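Malate dehydrogenase (Naegleria fowleri, PDB 6UM4) probably catalyses the reversible, NAD(H)- or NADP(H)-dependent interconversion of malate and oxaloacetate. Local coordinates at residues A[244-250]-A[342-346]. Numbering follows the deposited sequence.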
loop_
_atom_site.group_PDB
_atom_site.type_symbol
_atom_site.label_atom_id
_atom_site.label_comp_id
_atom_site.label_asym_id
_atom_site.label_seq_id
_atom_site.Cartn_x
_atom_site.Cartn_y
_atom_site.Cartn_z
ATOM N N ASN A 244 3.037 17.309 20.260
ATOM C CA ASN A 244 3.235 15.915 19.872
ATOM C C ASN A 244 1.944 15.215 19.450
ATOM O O ASN A 244 1.983 14.021 19.138
ATOM C CB ASN A 244 3.902 15.138 21.026
ATOM C CG ASN A 244 5.354 15.524 21.215
ATOM O OD1 ASN A 244 5.927 16.214 20.379
ATOM N ND2 ASN A 244 5.947 15.105 22.308
ATOM N N ILE A 245 0.807 15.909 19.461
ATOM C CA ILE A 245 -0.469 15.369 19.001
ATOM C C ILE A 245 -0.984 16.271 17.893
ATOM O O ILE A 245 -1.306 17.437 18.149
ATOM C CB ILE A 245 -1.496 15.292 20.143
ATOM C CG1 ILE A 245 -0.942 14.488 21.322
ATOM C CG2 ILE A 245 -2.821 14.738 19.641
ATOM C CD1 ILE A 245 -1.916 14.388 22.485
ATOM N N THR A 246 -1.085 15.740 16.668
ATOM C CA THR A 246 -1.587 16.539 15.559
ATOM C C THR A 246 -2.744 15.828 14.870
ATOM O O THR A 246 -2.975 14.632 15.050
ATOM C CB THR A 246 -0.484 16.839 14.543
ATOM O OG1 THR A 246 0.036 15.610 14.029
ATOM C CG2 THR A 246 0.644 17.610 15.204
ATOM N N ALA A 247 -3.461 16.583 14.048
ATOM C CA ALA A 247 -4.527 16.046 13.228
ATOM C C ALA A 247 -4.113 16.153 11.758
ATOM O O ALA A 247 -3.307 17.013 11.392
ATOM C CB ALA A 247 -5.837 16.793 13.501
ATOM N N MET A 248 -4.641 15.263 10.913
ATOM C CA MET A 248 -4.137 15.133 9.546
ATOM C C MET A 248 -4.897 16.007 8.551
ATOM O O MET A 248 -6.083 15.774 8.285
ATOM C CB MET A 248 -4.205 13.689 9.067
ATOM C CG MET A 248 -3.385 13.535 7.808
ATOM S SD MET A 248 -3.265 11.851 7.211
ATOM C CE MET A 248 -4.952 11.657 6.606
ATOM N N THR A 249 -4.202 16.977 7.957
ATOM C CA THR A 249 -4.693 17.693 6.779
ATOM C C THR A 249 -3.818 17.422 5.565
ATOM O O THR A 249 -3.947 18.102 4.533
ATOM C CB THR A 249 -4.744 19.191 7.051
ATOM O OG1 THR A 249 -3.468 19.605 7.551
ATOM C CG2 THR A 249 -5.802 19.475 8.095
ATOM N N ARG A 250 -2.905 16.456 5.687
ATOM C CA ARG A 250 -1.948 16.186 4.633
ATOM C C ARG A 250 -2.645 15.735 3.370
ATOM O O ARG A 250 -2.113 15.921 2.275
ATOM C CB ARG A 250 -0.955 15.116 5.107
ATOM C CG ARG A 250 0.177 14.801 4.127
ATOM C CD ARG A 250 0.829 16.089 3.634
ATOM N NE ARG A 250 1.990 15.805 2.810
ATOM C CZ ARG A 250 3.217 15.608 3.275
ATOM N NH1 ARG A 250 3.461 15.671 4.585
ATOM N NH2 ARG A 250 4.203 15.325 2.421
ATOM N N HIS A 342 2.512 12.128 6.343
ATOM C CA HIS A 342 2.489 12.962 7.542
ATOM C C HIS A 342 3.467 12.440 8.594
ATOM O O HIS A 342 4.278 13.201 9.133
ATOM C CB HIS A 342 1.068 13.036 8.099
ATOM C CG HIS A 342 0.956 13.799 9.396
ATOM N ND1 HIS A 342 0.199 14.944 9.524
ATOM C CD2 HIS A 342 1.492 13.568 10.619
ATOM C CE1 HIS A 342 0.280 15.394 10.765
ATOM N NE2 HIS A 342 1.063 14.581 11.453
ATOM N N MET A 343 3.392 11.142 8.921
ATOM C CA MET A 343 4.287 10.598 9.946
ATOM C C MET A 343 5.735 10.619 9.480
ATOM O O MET A 343 6.640 10.963 10.248
ATOM C CB MET A 343 3.876 9.171 10.309
ATOM C CG MET A 343 2.562 9.098 11.010
ATOM S SD MET A 343 2.640 10.100 12.486
ATOM C CE MET A 343 4.119 9.453 13.298
ATOM N N HIS A 344 5.968 10.243 8.224
ATOM C CA HIS A 344 7.321 10.207 7.692
ATOM C C HIS A 344 8.006 11.560 7.828
ATOM O O HIS A 344 9.141 11.645 8.314
ATOM C CB HIS A 344 7.284 9.770 6.228
ATOM C CG HIS A 344 8.592 9.948 5.537
ATOM N ND1 HIS A 344 9.010 11.163 5.040
ATOM C CD2 HIS A 344 9.603 9.075 5.307
ATOM C CE1 HIS A 344 10.217 11.030 4.522
ATOM N NE2 HIS A 344 10.597 9.772 4.664
ATOM N N ASP A 345 7.337 12.631 7.373
ATOM C CA ASP A 345 7.881 13.981 7.484
ATOM C C ASP A 345 8.017 14.424 8.948
ATOM O O ASP A 345 9.001 15.082 9.313
ATOM C CB ASP A 345 6.995 14.952 6.692
ATOM C CG ASP A 345 6.991 14.652 5.173
ATOM O OD1 ASP A 345 7.777 13.780 4.726
ATOM O OD2 ASP A 345 6.210 15.288 4.425
ATOM N N TRP A 346 7.048 14.068 9.801
ATOM C CA TRP A 346 7.140 14.417 11.221
ATOM C C TRP A 346 8.422 13.868 11.840
ATOM O O TRP A 346 9.105 14.562 12.608
ATOM C CB TRP A 346 5.913 13.868 11.960
ATOM C CG TRP A 346 5.531 14.570 13.259
ATOM C CD1 TRP A 346 6.194 15.590 13.879
ATOM C CD2 TRP A 346 4.365 14.301 14.065
ATOM N NE1 TRP A 346 5.515 15.976 15.022
ATOM C CE2 TRP A 346 4.386 15.208 15.153
ATOM C CE3 TRP A 346 3.305 13.379 13.971
ATOM C CZ2 TRP A 346 3.396 15.218 16.142
ATOM C CZ3 TRP A 346 2.311 13.403 14.947
ATOM C CH2 TRP A 346 2.374 14.309 16.030
HETATM O O HOH W 1 -1.698 16.734 8.011
#
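Hydrogen bonding through an imidazole ties strand 245-247, the last strand at one edge of the parallel Rossmann sheet, to helix 332-348 of the C-terminal part of the chain. His342 suits the gap because its ring has two nitrogens on its rim: NE2 lies 3.0 Å from OG1 of Thr246, either atom being a possible donor, and ND1 lies 3.0 Å from a water that is 2.5 Å from the backbone N of Thr249 and accepts from it. One side chain thus serves both the strand and the turn after it.

Arg250, at the start of helix 250-264, sets NH1 and NH2 each 2.8 Å from OD2 of Asp345, which lies near the guanidinium plane. A planar group with several N-H donors suits this salt bridge, and the opposite charges compensate in a buried place. OD2 also accepts from Asn350; Asp254 takes NE. His344 ND1 donates to Asp345 OD1 at 2.9 Å.

Packing comes from Trp346, whose broad indole spans the distance to the strand. Thr246 OG1 sits over one ring face, 3.3 Å from CZ3 of Trp346, while CH2 of Trp346 comes within 3.1 Å of Asn244 O.

With Thr246–His342 and Arg250–Asp345 paired across a buried contact, directional polar bonds join the Rossmann sheet to the C-terminal region.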